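Local coordinates for 2-oxoglutarate-dependent dioxygenase tropC (Talaromyces stipitatus, PDB 6XJJ), which acts as an iron- and 2-oxoglutarate-dependent dioxygenase in the fungal pathway that makes tropolones and the maleic anhydrides derived from them, at residues 191-196 against 247-252; 73-78 against 280-285; 132-137 against 234-239. All blocks are in the same frame, centred on the assembly; numbering follows the deposited sequence.

Interactions 1 and 2 are neighbours, their centres 9 Å apart, on one sheet of the iron-binding core. Strands 249-253 and 281-285 run side by side there, with probable hydrogen bonds from L252 N to V282 O (2.8 Å) and from S250 N to N284 O (3.0 Å). I251 and I283 pack together toward helix 171-204, while S250 and N284 both bond to D245, an iron ligand together with H243 and H302. Interaction 3 stands apart, its centre 30 Å from that of interaction 1 and 25 Å from that of interaction 2. It joins two surface loops, yet its D137 side chain comes within about 9 Å of the iron.

Interaction 1: 191-196 against 247-252; sequences TIVRIL and GCVSIL
No flat group takes part where I192, V193 and L196 meet V249 and I251: there are no ring faces or edges, just methyl and methylene groups of branched aliphatic chains. The contact lays the long helix 171-204 against strand 249-253 of the double-stranded beta-helix core found in 2-oxoglutarate-dependent oxygenases. The two short axes run 10.3 Å apart, with 133° between their N-to-C directions, so the helix crosses the strand on a slant, and I192 and L196, one turn apart, carry most of the contact. V249 sits at the middle of the contact and splits its two methyls between successive turns of the helix. With CG1 anti to the backbone N (chi1 178°), it offers that methyl to I192 CG2 at 4.0 Å. Its other branch, CG2, runs alongside L196 in the reverse sense and meets L196 CD1 at 3.9 Å. V193 comes in from the flank, and its CG2 is a looser 4.5 Å from V249 CG2. Residues V249 and I251 turn their side chains to the helix, whereas S250, between them, points the other way and uses OG for a hydrogen bond to D245 OD2. The strand therefore has an oily side under the helix and a polar side from which S250, as a second-shell residue, probably helps to position the iron ligand D245. C248 and V249 both pair with L318 of strand 311-318 in a classic beta bulge at the start of the strand. On the oily side I251 also touches M185, L188 and V189, one to two turns earlier in the same helix. I192 is extended beyond CG1 (chi2 167°), which carries its terminal methyl out from the helix to meet I251 tip to tip, CD1 of I192 lying 3.7 Å from CD1 of I251.

Interaction 2: 73-78 against 280-285; sequences YGFFNL and AFVINM
F75 and N284 lie side by side and point the same way, with N284 CB over one face of the phenyl ring in a CH-pi contact whose exact closeness is doubtful in this model. The amide of N284 is turned 50° from the ring plane. Its CG stands between the backbone N and the carbonyl carbon (chi1 59°), and ND2 donates onward to the iron ligand D245. The same F75 ring meets that of H302, another iron ligand, edge to face. V282 crosses F75 at a slant, its CG1 3.7 Å from F75 CD2. On this side of the sheet N77 also crosses V282 at an angle, with OD1 of N77 3.6 Å from CG2 of V282. The other side carries F76, I283 and L78. F76 runs alongside I283 in the same direction, though how closely they approach is doubtful, while L78 runs across I283 with its CB 3.8 Å from I283 CG1. Helix 171-204 closes this oily layer through I192, which touches both L78 and I283, and F76 packs on V66, A69 and C70 of helix 56-72. Between these two layers strands 75-79 and 281-285 form an antiparallel ladder that attaches an N-terminal strand to the double-stranded beta-helix of the iron-binding core. In the hydrogen-bonded pair of F76 and I283, I283 N bonds to F76 O at 2.8 Å, almost straight at the hydrogen (174°). The return bond, F76 N to I283 O, is 3.0 Å. In the next hydrogen-bonded pair, L78 N bonds to F281 O at 2.8 Å, and F281 N answers to L78 O at 3.0 Å. At the other end G74, the first residue to leave helix 56-72 and one with positive phi, accepts M285 N on its O at 3.2 Å.

Interaction 3: 132-137 against 234-239; sequences DGLLPD and DPRQFG
A type I beta turn, D234 to Q237, projects from the loop ahead of strand 240-241, and its R236 O accepts a hydrogen bond from the backbone N of L135 in the loop 132-137 at 2.9 Å. The bond is nearly straight at the hydrogen (174°), although the donor sits 33° from the carbonyl plane. One residue on, Q237 makes the second cross-link. With CG anti to the backbone N (chi1 -161°) and the rest of its chain extended, it reaches across to the other loop, and NE2 bonds to P136 O at 2.9 Å with the acceptor close to the amide plane. The loops tie a part of the N-terminal region to the iron-binding oxygenase domain at the protein surface, and the contact becomes more buried toward D137. The turn itself is closed by Q237 N bonding to D234 O at 3.0 Å. An Asx turn overlaps it: D234 OD1 receives R236 N at 3.1 Å from above the carboxylate plane. The other carboxylate oxygen, OD2, forms a salt bridge with R236 NH2 at 2.8 Å. That pairing holds the guanidinium beside its own turn, where L135 lies over one of its faces, toward the rim, and G133 O comes near its edge without a hydrogen bond. L135 crosses D234 at about a right angle, its CD1 against the carboxylate, and L135 CB rests 3.8 Å from Q237 CG. L134 sets CD2 against the base of the arginine chain, 3.8 Å from R236 CB. At the buried end D137 CA makes a CA-H...O contact with F238 O at 3.4 Å. OD2 of D137 is bonded beyond the two segments, accepting G241 N, two residues before the iron ligand H243.

Interaction 1: 191-196 against 247-252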
ATOM      1  N   THR A 191     -10.510  -9.129  -1.305  1.00 61.13           N
ATOM      2  CA  THR A 191     -10.144 -10.463  -1.769  1.00 66.42           C
ATOM      3  C   THR A 191      -8.933 -10.989  -1.001  1.00 70.87           C
ATOM      4  O   THR A 191      -8.936 -12.122  -0.504  1.00 63.91           O
ATOM      5  CB  THR A 191      -9.849 -10.423  -3.272  1.00 60.33           C
ATOM      6  OG1 THR A 191     -10.998  -9.941  -3.976  1.00 69.02           O
ATOM      7  CG2 THR A 191      -9.474 -11.806  -3.794  1.00 62.10           C
ATOM      8  N   ILE A 192      -7.886 -10.166  -0.896  1.00 61.74           N
ATOM      9  CA  ILE A 192      -6.673 -10.569  -0.189  1.00 64.57           C
ATOM     10  C   ILE A 192      -6.994 -10.961   1.245  1.00 62.52           C
ATOM     11  O   ILE A 192      -6.490 -11.969   1.754  1.00 57.62           O
ATOM     12  CB  ILE A 192      -5.632  -9.434  -0.254  1.00 69.02           C
ATOM     13  CG1 ILE A 192      -5.167  -9.242  -1.701  1.00 72.22           C
ATOM     14  CG2 ILE A 192      -4.425  -9.741   0.633  1.00 63.04           C
ATOM     15  CD1 ILE A 192      -4.389  -7.970  -1.956  1.00 75.45           C
ATOM     16  N   VAL A 193      -7.835 -10.178   1.921  1.00 68.55           N
ATOM     17  CA  VAL A 193      -8.175 -10.476   3.309  1.00 65.64           C
ATOM     18  C   VAL A 193      -8.819 -11.849   3.434  1.00 73.44           C
ATOM     19  O   VAL A 193      -8.490 -12.618   4.345  1.00 63.69           O
ATOM     20  CB  VAL A 193      -9.075  -9.371   3.882  1.00 70.88           C
ATOM     21  CG1 VAL A 193      -9.681  -9.810   5.200  1.00 62.16           C
ATOM     22  CG2 VAL A 193      -8.255  -8.101   4.087  1.00 67.44           C
ATOM     23  N   ARG A 194      -9.752 -12.178   2.537  1.00 71.12           N
ATOM     24  CA  ARG A 194     -10.456 -13.449   2.666  1.00 66.85           C
ATOM     25  C   ARG A 194      -9.538 -14.626   2.381  1.00 63.99           C
ATOM     26  O   ARG A 194      -9.734 -15.711   2.941  1.00 64.84           O
ATOM     27  CB  ARG A 194     -11.658 -13.485   1.725  1.00 69.45           C
ATOM     28  CG  ARG A 194     -12.654 -12.376   1.972  1.00 77.15           C
ATOM     29  CD  ARG A 194     -13.894 -12.508   1.109  1.00 63.71           C
ATOM     30  NE  ARG A 194     -14.675 -11.277   1.151  1.00 67.72           N
ATOM     31  CZ  ARG A 194     -14.611 -10.307   0.238  1.00 86.67           C
ATOM     32  NH1 ARG A 194     -13.859 -10.443  -0.849  1.00 71.83           N
ATOM     33  NH2 ARG A 194     -15.346  -9.214   0.390  1.00 81.73           N
ATOM     34  N   ILE A 195      -8.554 -14.442   1.499  1.00 64.28           N
ATOM     35  CA  ILE A 195      -7.556 -15.482   1.264  1.00 68.39           C
ATOM     36  C   ILE A 195      -6.701 -15.680   2.513  1.00 79.19           C
ATOM     37  O   ILE A 195      -6.427 -16.814   2.925  1.00 80.61           O
ATOM     38  CB  ILE A 195      -6.700 -15.130   0.033  1.00 72.55           C
ATOM     39  CG1 ILE A 195      -7.561 -15.136  -1.233  1.00 63.99           C
ATOM     40  CG2 ILE A 195      -5.550 -16.116  -0.117  1.00 77.59           C
ATOM     41  CD1 ILE A 195      -6.862 -14.566  -2.467  1.00 58.80           C
ATOM     42  N   LEU A 196      -6.272 -14.576   3.135  1.00 65.58           N
ATOM     43  CA  LEU A 196      -5.540 -14.659   4.398  1.00 70.80           C
ATOM     44  C   LEU A 196      -6.372 -15.357   5.469  1.00 72.57           C
ATOM     45  O   LEU A 196      -5.880 -16.246   6.174  1.00 72.62           O
ATOM     46  CB  LEU A 196      -5.136 -13.253   4.853  1.00 63.97           C
ATOM     47  CG  LEU A 196      -4.094 -12.546   3.977  1.00 63.94           C
ATOM     48  CD1 LEU A 196      -3.951 -11.074   4.331  1.00 60.02           C
ATOM     49  CD2 LEU A 196      -2.741 -13.232   4.092  1.00 62.78           C
ATOM     50  N   GLY A 247      -0.279  -0.988   9.477  1.00 77.91           N
ATOM     51  CA  GLY A 247      -1.618  -1.517   9.283  1.00 69.35           C
ATOM     52  C   GLY A 247      -1.726  -3.021   9.122  1.00 72.35           C
ATOM     53  O   GLY A 247      -1.010  -3.792   9.768  1.00 72.88           O
ATOM     54  N   CYS A 248      -2.648  -3.447   8.257  1.00 87.47           N
ATOM     55  CA  CYS A 248      -2.900  -4.859   8.007  1.00 70.84           C
ATOM     56  C   CYS A 248      -2.333  -5.314   6.668  1.00 69.11           C
ATOM     57  O   CYS A 248      -1.463  -6.192   6.632  1.00 67.58           O
ATOM     58  CB  CYS A 248      -4.411  -5.125   8.067  1.00 73.90           C
ATOM     59  SG  CYS A 248      -5.192  -4.783   9.673  1.00 75.47           S
ATOM     60  N   VAL A 249      -2.804  -4.737   5.563  1.00 65.29           N
ATOM     61  CA  VAL A 249      -2.389  -5.129   4.221  1.00 59.67           C
ATOM     62  C   VAL A 249      -2.023  -3.865   3.455  1.00 66.59           C
ATOM     63  O   VAL A 249      -2.677  -2.829   3.606  1.00 62.14           O
ATOM     64  CB  VAL A 249      -3.498  -5.918   3.490  1.00 73.07           C
ATOM     65  CG1 VAL A 249      -3.060  -6.291   2.067  1.00 71.09           C
ATOM     66  CG2 VAL A 249      -3.883  -7.163   4.294  1.00 65.36           C
ATOM     67  N   SER A 250      -0.953  -3.940   2.661  1.00 71.05           N
ATOM     68  CA  SER A 250      -0.568  -2.850   1.775  1.00 64.87           C
ATOM     69  C   SER A 250      -0.451  -3.398   0.361  1.00 67.82           C
ATOM     70  O   SER A 250       0.016  -4.525   0.162  1.00 64.53           O
ATOM     71  CB  SER A 250       0.754  -2.199   2.199  1.00 66.82           C
ATOM     72  OG  SER A 250       0.676  -1.669   3.514  1.00 89.15           O
ATOM     73  N   ILE A 251      -0.878  -2.600  -0.614  1.00 56.55           N
ATOM     74  CA  ILE A 251      -0.879  -2.999  -2.018  1.00 57.26           C
ATOM     75  C   ILE A 251      -0.193  -1.890  -2.802  1.00 59.98           C
ATOM     76  O   ILE A 251      -0.682  -0.753  -2.828  1.00 62.20           O
ATOM     77  CB  ILE A 251      -2.295  -3.229  -2.571  1.00 60.81           C
ATOM     78  CG1 ILE A 251      -3.088  -4.169  -1.666  1.00 69.14           C
ATOM     79  CG2 ILE A 251      -2.181  -3.830  -3.967  1.00 63.57           C
ATOM     80  CD1 ILE A 251      -4.552  -4.284  -2.029  1.00 63.80           C
ATOM     81  N   LEU A 252       0.910  -2.221  -3.462  1.00 57.49           N
ATOM     82  CA  LEU A 252       1.764  -1.237  -4.105  1.00 68.56           C
ATOM     83  C   LEU A 252       1.754  -1.467  -5.608  1.00 67.71           C
ATOM     84  O   LEU A 252       1.792  -2.613  -6.068  1.00 61.81           O
ATOM     85  CB  LEU A 252       3.204  -1.339  -3.580  1.00 80.81           C
ATOM     86  CG  LEU A 252       4.293  -0.396  -4.098  1.00 64.22           C
ATOM     87  CD1 LEU A 252       4.117   1.008  -3.529  1.00 67.73           C
ATOM     88  CD2 LEU A 252       5.674  -0.965  -3.784  1.00 77.06           C
TER

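Interaction 2: 73-78 against 280-285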
ATOM      1  N   TYR A  73       8.271 -14.348   3.854  1.00 70.61           N
ATOM      2  CA  TYR A  73       8.832 -13.060   3.474  1.00 61.15           C
ATOM      3  C   TYR A  73       8.001 -11.869   3.926  1.00 69.98           C
ATOM      4  O   TYR A  73       8.517 -10.749   3.942  1.00 69.71           O
ATOM      5  CB  TYR A  73       9.001 -12.970   1.949  1.00 60.16           C
ATOM      6  CG  TYR A  73       9.813 -14.096   1.343  1.00 76.09           C
ATOM      7  CD1 TYR A  73      11.201 -14.054   1.314  1.00 85.73           C
ATOM      8  CD2 TYR A  73       9.182 -15.200   0.784  1.00 71.69           C
ATOM      9  CE1 TYR A  73      11.936 -15.089   0.756  1.00 80.76           C
ATOM     10  CE2 TYR A  73       9.903 -16.231   0.226  1.00 72.21           C
ATOM     11  CZ  TYR A  73      11.280 -16.172   0.212  1.00 86.17           C
ATOM     12  OH  TYR A  73      11.996 -17.204  -0.348  1.00100.34           O
ATOM     13  N   GLY A  74       6.735 -12.068   4.278  1.00 86.21           N
ATOM     14  CA  GLY A  74       5.863 -10.929   4.480  1.00 72.61           C
ATOM     15  C   GLY A  74       5.550 -10.151   3.222  1.00 74.38           C
ATOM     16  O   GLY A  74       4.789  -9.184   3.290  1.00 69.51           O
ATOM     17  N   PHE A  75       6.135 -10.522   2.080  1.00 75.48           N
ATOM     18  CA  PHE A  75       5.795  -9.930   0.798  1.00 69.65           C
ATOM     19  C   PHE A  75       5.505 -11.018  -0.222  1.00 77.77           C
ATOM     20  O   PHE A  75       6.032 -12.130  -0.134  1.00 82.54           O
ATOM     21  CB  PHE A  75       6.884  -9.067   0.134  1.00 80.09           C
ATOM     22  CG  PHE A  75       7.146  -7.724   0.767  1.00 68.55           C
ATOM     23  CD1 PHE A  75       6.990  -7.474   2.120  1.00 75.88           C
ATOM     24  CD2 PHE A  75       7.368  -6.643  -0.081  1.00 64.96           C
ATOM     25  CE1 PHE A  75       7.225  -6.190   2.633  1.00 69.35           C
ATOM     26  CE2 PHE A  75       7.561  -5.379   0.409  1.00 71.95           C
ATOM     27  CZ  PHE A  75       7.485  -5.144   1.766  1.00 77.14           C
ATOM     28  N   PHE A  76       4.674 -10.665  -1.204  1.00 70.05           N
ATOM     29  CA  PHE A  76       4.688 -11.286  -2.520  1.00 66.88           C
ATOM     30  C   PHE A  76       4.271 -10.283  -3.589  1.00 70.91           C
ATOM     31  O   PHE A  76       3.738  -9.208  -3.300  1.00 74.41           O
ATOM     32  CB  PHE A  76       3.761 -12.498  -2.738  1.00 70.90           C
ATOM     33  CG  PHE A  76       2.373 -12.397  -2.133  1.00 81.20           C
ATOM     34  CD1 PHE A  76       2.006 -11.438  -1.205  1.00 81.16           C
ATOM     35  CD2 PHE A  76       1.339 -13.030  -2.819  1.00 75.59           C
ATOM     36  CE1 PHE A  76       0.705 -11.357  -0.743  1.00 80.52           C
ATOM     37  CE2 PHE A  76       0.026 -12.905  -2.401  1.00 87.15           C
ATOM     38  CZ  PHE A  76      -0.284 -12.049  -1.374  1.00 74.56           C
ATOM     39  N   ASN A  77       4.524 -10.670  -4.844  1.00 67.58           N
ATOM     40  CA  ASN A  77       3.867 -10.094  -6.012  1.00 69.65           C
ATOM     41  C   ASN A  77       2.585 -10.849  -6.330  1.00 71.68           C
ATOM     42  O   ASN A  77       2.550 -12.084  -6.302  1.00 66.27           O
ATOM     43  CB  ASN A  77       4.785 -10.133  -7.234  1.00 81.15           C
ATOM     44  CG  ASN A  77       5.827  -9.040  -7.222  1.00 85.53           C
ATOM     45  OD1 ASN A  77       5.539  -7.888  -7.551  1.00 95.32           O
ATOM     46  ND2 ASN A  77       7.046  -9.394  -6.849  1.00 72.46           N
ATOM     47  N   LEU A  78       1.541 -10.094  -6.660  1.00 66.53           N
ATOM     48  CA  LEU A  78       0.213 -10.633  -6.918  1.00 63.08           C
ATOM     49  C   LEU A  78      -0.161 -10.388  -8.371  1.00 65.56           C
ATOM     50  O   LEU A  78      -0.083  -9.251  -8.848  1.00 72.87           O
ATOM     51  CB  LEU A  78      -0.822  -9.979  -6.000  1.00 62.31           C
ATOM     52  CG  LEU A  78      -2.252 -10.531  -6.025  1.00 65.27           C
ATOM     53  CD1 LEU A  78      -2.916 -10.288  -4.681  1.00 50.08           C
ATOM     54  CD2 LEU A  78      -3.090  -9.912  -7.133  1.00 68.63           C
ATOM     55  N   ALA A 280       1.361  -6.712 -12.004  1.00 86.59           N
ATOM     56  CA  ALA A 280       1.405  -7.200 -10.640  1.00 74.70           C
ATOM     57  C   ALA A 280       1.210  -6.044  -9.677  1.00 68.14           C
ATOM     58  O   ALA A 280       1.400  -4.875 -10.018  1.00 73.13           O
ATOM     59  CB  ALA A 280       2.725  -7.919 -10.344  1.00 66.80           C
ATOM     60  N   PHE A 281       0.776  -6.393  -8.475  1.00 65.70           N
ATOM     61  CA  PHE A 281       0.850  -5.512  -7.325  1.00 77.38           C
ATOM     62  C   PHE A 281       1.731  -6.165  -6.267  1.00 69.09           C
ATOM     63  O   PHE A 281       1.761  -7.394  -6.139  1.00 65.88           O
ATOM     64  CB  PHE A 281      -0.541  -5.238  -6.755  1.00 72.48           C
ATOM     65  CG  PHE A 281      -1.473  -4.576  -7.726  1.00 72.78           C
ATOM     66  CD1 PHE A 281      -1.486  -3.200  -7.863  1.00 62.42           C
ATOM     67  CD2 PHE A 281      -2.333  -5.335  -8.507  1.00 67.28           C
ATOM     68  CE1 PHE A 281      -2.344  -2.586  -8.754  1.00 77.21           C
ATOM     69  CE2 PHE A 281      -3.193  -4.729  -9.406  1.00 67.45           C
ATOM     70  CZ  PHE A 281      -3.200  -3.352  -9.530  1.00 77.50           C
ATOM     71  N   VAL A 282       2.451  -5.336  -5.507  1.00 68.09           N
ATOM     72  CA  VAL A 282       3.244  -5.823  -4.380  1.00 76.99           C
ATOM     73  C   VAL A 282       2.377  -5.795  -3.137  1.00 65.15           C
ATOM     74  O   VAL A 282       1.785  -4.763  -2.801  1.00 63.01           O
ATOM     75  CB  VAL A 282       4.513  -4.982  -4.166  1.00 62.02           C
ATOM     76  CG1 VAL A 282       5.261  -5.459  -2.926  1.00 75.18           C
ATOM     77  CG2 VAL A 282       5.419  -5.054  -5.352  1.00 63.99           C
ATOM     78  N   ILE A 283       2.311  -6.929  -2.455  1.00 65.85           N
ATOM     79  CA  ILE A 283       1.473  -7.108  -1.283  1.00 71.06           C
ATOM     80  C   ILE A 283       2.389  -7.400  -0.113  1.00 64.76           C
ATOM     81  O   ILE A 283       3.272  -8.259  -0.216  1.00 72.95           O
ATOM     82  CB  ILE A 283       0.478  -8.264  -1.478  1.00 74.98           C
ATOM     83  CG1 ILE A 283      -0.317  -8.113  -2.779  1.00 64.52           C
ATOM     84  CG2 ILE A 283      -0.437  -8.385  -0.268  1.00 67.31           C
ATOM     85  CD1 ILE A 283      -1.137  -6.872  -2.874  1.00 61.60           C
ATOM     86  N   ASN A 284       2.194  -6.689   0.992  1.00 72.79           N
ATOM     87  CA  ASN A 284       2.893  -7.030   2.221  1.00 63.22           C
ATOM     88  C   ASN A 284       1.979  -6.867   3.424  1.00 60.43           C
ATOM     89  O   ASN A 284       0.993  -6.125   3.398  1.00 63.41           O
ATOM     90  CB  ASN A 284       4.123  -6.166   2.447  1.00 64.00           C
ATOM     91  CG  ASN A 284       3.787  -4.715   2.528  1.00 54.98           C
ATOM     92  OD1 ASN A 284       2.953  -4.234   1.774  1.00 88.62           O
ATOM     93  ND2 ASN A 284       4.292  -4.049   3.551  1.00 61.83           N
ATOM     94  N   MET A 285       2.362  -7.542   4.496  1.00 66.62           N
ATOM     95  CA  MET A 285       1.647  -7.507   5.759  1.00 70.86           C
ATOM     96  C   MET A 285       2.208  -6.401   6.655  1.00 73.10           C
ATOM     97  O   MET A 285       3.390  -6.050   6.578  1.00 68.46           O
ATOM     98  CB  MET A 285       1.784  -8.856   6.460  1.00 63.18           C
ATOM     99  CG  MET A 285       1.382 -10.062   5.601  1.00 74.33           C
ATOM    100  SD  MET A 285      -0.382 -10.178   5.200  1.00 76.11           S
ATOM    101  CE  MET A 285      -0.463  -9.380   3.590  1.00 71.67           C
TER

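Interaction 3: 132-137 against 234-239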
ATOM      1  N   ASP A 132      18.802   8.752  13.429  1.00 82.37           N
ATOM      2  CA  ASP A 132      19.506  10.011  13.652  1.00 85.84           C
ATOM      3  C   ASP A 132      20.716  10.178  12.739  1.00 90.34           C
ATOM      4  O   ASP A 132      20.996  11.295  12.284  1.00 86.67           O
ATOM      5  CB  ASP A 132      19.929  10.119  15.113  1.00 86.53           C
ATOM      6  CG  ASP A 132      18.771  10.449  16.027  1.00 88.56           C
ATOM      7  OD1 ASP A 132      17.696  10.827  15.515  1.00 85.29           O
ATOM      8  OD2 ASP A 132      18.939  10.358  17.260  1.00 89.43           O
ATOM      9  N   GLY A 133      21.441   9.100  12.452  1.00 79.94           N
ATOM     10  CA  GLY A 133      22.607   9.220  11.595  1.00 85.04           C
ATOM     11  C   GLY A 133      22.311   9.641  10.164  1.00 95.66           C
ATOM     12  O   GLY A 133      23.246  10.008   9.445  1.00 97.05           O
ATOM     13  N   LEU A 134      21.050   9.615   9.743  1.00 95.50           N
ATOM     14  CA  LEU A 134      20.700   9.612   8.328  1.00 94.02           C
ATOM     15  C   LEU A 134      19.957  10.886   7.928  1.00 86.76           C
ATOM     16  O   LEU A 134      19.554  11.702   8.762  1.00 80.70           O
ATOM     17  CB  LEU A 134      19.861   8.370   8.000  1.00 87.98           C
ATOM     18  CG  LEU A 134      20.572   7.035   8.250  1.00 87.58           C
ATOM     19  CD1 LEU A 134      19.639   5.864   7.994  1.00 73.55           C
ATOM     20  CD2 LEU A 134      21.838   6.901   7.402  1.00 89.05           C
ATOM     21  N   LEU A 135      19.788  11.040   6.612  1.00 80.77           N
ATOM     22  CA  LEU A 135      19.161  12.182   5.964  1.00 94.99           C
ATOM     23  C   LEU A 135      17.683  11.920   5.690  1.00 88.11           C
ATOM     24  O   LEU A 135      17.248  10.767   5.589  1.00 74.79           O
ATOM     25  CB  LEU A 135      19.885  12.483   4.653  1.00100.91           C
ATOM     26  CG  LEU A 135      21.302  13.052   4.740  1.00 83.45           C
ATOM     27  CD1 LEU A 135      21.966  13.008   3.375  1.00 86.92           C
ATOM     28  CD2 LEU A 135      21.265  14.482   5.247  1.00 82.69           C
ATOM     29  N   PRO A 136      16.882  12.976   5.553  1.00 90.91           N
ATOM     30  CA  PRO A 136      15.442  12.794   5.331  1.00 88.99           C
ATOM     31  C   PRO A 136      15.133  12.231   3.949  1.00 87.13           C
ATOM     32  O   PRO A 136      15.950  12.271   3.027  1.00 89.51           O
ATOM     33  CB  PRO A 136      14.879  14.210   5.498  1.00 87.62           C
ATOM     34  CG  PRO A 136      16.021  15.112   5.199  1.00 94.10           C
ATOM     35  CD  PRO A 136      17.249  14.398   5.672  1.00 88.85           C
ATOM     36  N   ASP A 137      13.920  11.697   3.819  1.00 86.25           N
ATOM     37  CA  ASP A 137      13.516  10.982   2.612  1.00 87.97           C
ATOM     38  C   ASP A 137      13.180  11.912   1.450  1.00 83.79           C
ATOM     39  O   ASP A 137      12.480  12.916   1.613  1.00 77.54           O
ATOM     40  CB  ASP A 137      12.313  10.099   2.916  1.00 87.99           C
ATOM     41  CG  ASP A 137      12.666   8.957   3.833  1.00 97.90           C
ATOM     42  OD1 ASP A 137      13.884   8.708   4.016  1.00100.24           O
ATOM     43  OD2 ASP A 137      11.736   8.314   4.367  1.00 82.64           O
ATOM     44  N   ASP A 234      23.670  10.406  -1.827  1.00 80.17           N
ATOM     45  CA  ASP A 234      24.311  10.126  -0.553  1.00 81.21           C
ATOM     46  C   ASP A 234      23.770   8.813   0.009  1.00 91.17           C
ATOM     47  O   ASP A 234      22.549   8.660   0.138  1.00 99.41           O
ATOM     48  CB  ASP A 234      24.050  11.281   0.413  1.00 89.42           C
ATOM     49  CG  ASP A 234      24.782  11.123   1.730  1.00 98.84           C
ATOM     50  OD1 ASP A 234      25.396  10.067   1.952  1.00 97.21           O
ATOM     51  OD2 ASP A 234      24.768  12.070   2.540  1.00115.61           O
ATOM     52  N   PRO A 235      24.629   7.846   0.354  1.00 95.72           N
ATOM     53  CA  PRO A 235      24.121   6.573   0.886  1.00 91.06           C
ATOM     54  C   PRO A 235      23.459   6.695   2.249  1.00 89.44           C
ATOM     55  O   PRO A 235      22.981   5.686   2.782  1.00 83.47           O
ATOM     56  CB  PRO A 235      25.384   5.702   0.955  1.00 83.88           C
ATOM     57  CG  PRO A 235      26.469   6.661   1.132  1.00 85.12           C
ATOM     58  CD  PRO A 235      26.101   7.850   0.308  1.00 94.24           C
ATOM     59  N   ARG A 236      23.430   7.891   2.832  1.00 88.86           N
ATOM     60  CA  ARG A 236      22.708   8.156   4.067  1.00 95.27           C
ATOM     61  C   ARG A 236      21.282   8.640   3.824  1.00 92.47           C
ATOM     62  O   ARG A 236      20.579   8.963   4.788  1.00 84.90           O
ATOM     63  CB  ARG A 236      23.481   9.192   4.899  1.00 89.61           C
ATOM     64  CG  ARG A 236      24.819   8.664   5.421  1.00 95.92           C
ATOM     65  CD  ARG A 236      25.655   9.678   6.221  1.00106.02           C
ATOM     66  NE  ARG A 236      26.043  10.842   5.420  1.00109.26           N
ATOM     67  CZ  ARG A 236      25.699  12.106   5.667  1.00107.42           C
ATOM     68  NH1 ARG A 236      25.002  12.435   6.750  1.00 89.20           N
ATOM     69  NH2 ARG A 236      26.107  13.066   4.848  1.00101.67           N
ATOM     70  N   GLN A 237      20.838   8.687   2.569  1.00 87.68           N
ATOM     71  CA  GLN A 237      19.517   9.182   2.209  1.00 86.77           C
ATOM     72  C   GLN A 237      18.828   8.124   1.367  1.00 84.39           C
ATOM     73  O   GLN A 237      19.450   7.530   0.480  1.00 83.90           O
ATOM     74  CB  GLN A 237      19.603  10.485   1.411  1.00 77.44           C
ATOM     75  CG  GLN A 237      18.324  11.285   1.393  1.00 81.65           C
ATOM     76  CD  GLN A 237      18.477  12.600   0.661  1.00 85.65           C
ATOM     77  OE1 GLN A 237      19.479  12.832  -0.019  1.00106.26           O
ATOM     78  NE2 GLN A 237      17.538  13.511   0.884  1.00 86.45           N
ATOM     79  N   PHE A 238      17.555   7.858   1.647  1.00 83.80           N
ATOM     80  CA  PHE A 238      16.816   6.938   0.800  1.00 87.17           C
ATOM     81  C   PHE A 238      15.572   7.616   0.253  1.00 86.76           C
ATOM     82  O   PHE A 238      15.204   8.724   0.653  1.00 81.94           O
ATOM     83  CB  PHE A 238      16.384   5.642   1.508  1.00 74.16           C
ATOM     84  CG  PHE A 238      17.492   4.889   2.193  1.00 71.19           C
ATOM     85  CD1 PHE A 238      18.469   5.533   2.928  1.00 81.92           C
ATOM     86  CD2 PHE A 238      17.659   3.542   1.927  1.00 77.71           C
ATOM     87  CE1 PHE A 238      19.483   4.831   3.519  1.00 66.97           C
ATOM     88  CE2 PHE A 238      18.695   2.840   2.493  1.00 75.48           C
ATOM     89  CZ  PHE A 238      19.607   3.486   3.285  1.00 64.88           C
ATOM     90  N   GLY A 239      14.940   6.927  -0.695  1.00 90.82           N
ATOM     91  CA  GLY A 239      13.608   7.279  -1.132  1.00 77.87           C
ATOM     92  C   GLY A 239      12.646   7.186   0.027  1.00 76.39           C
ATOM     93  O   GLY A 239      11.906   8.129   0.316  1.00 77.80           O
TER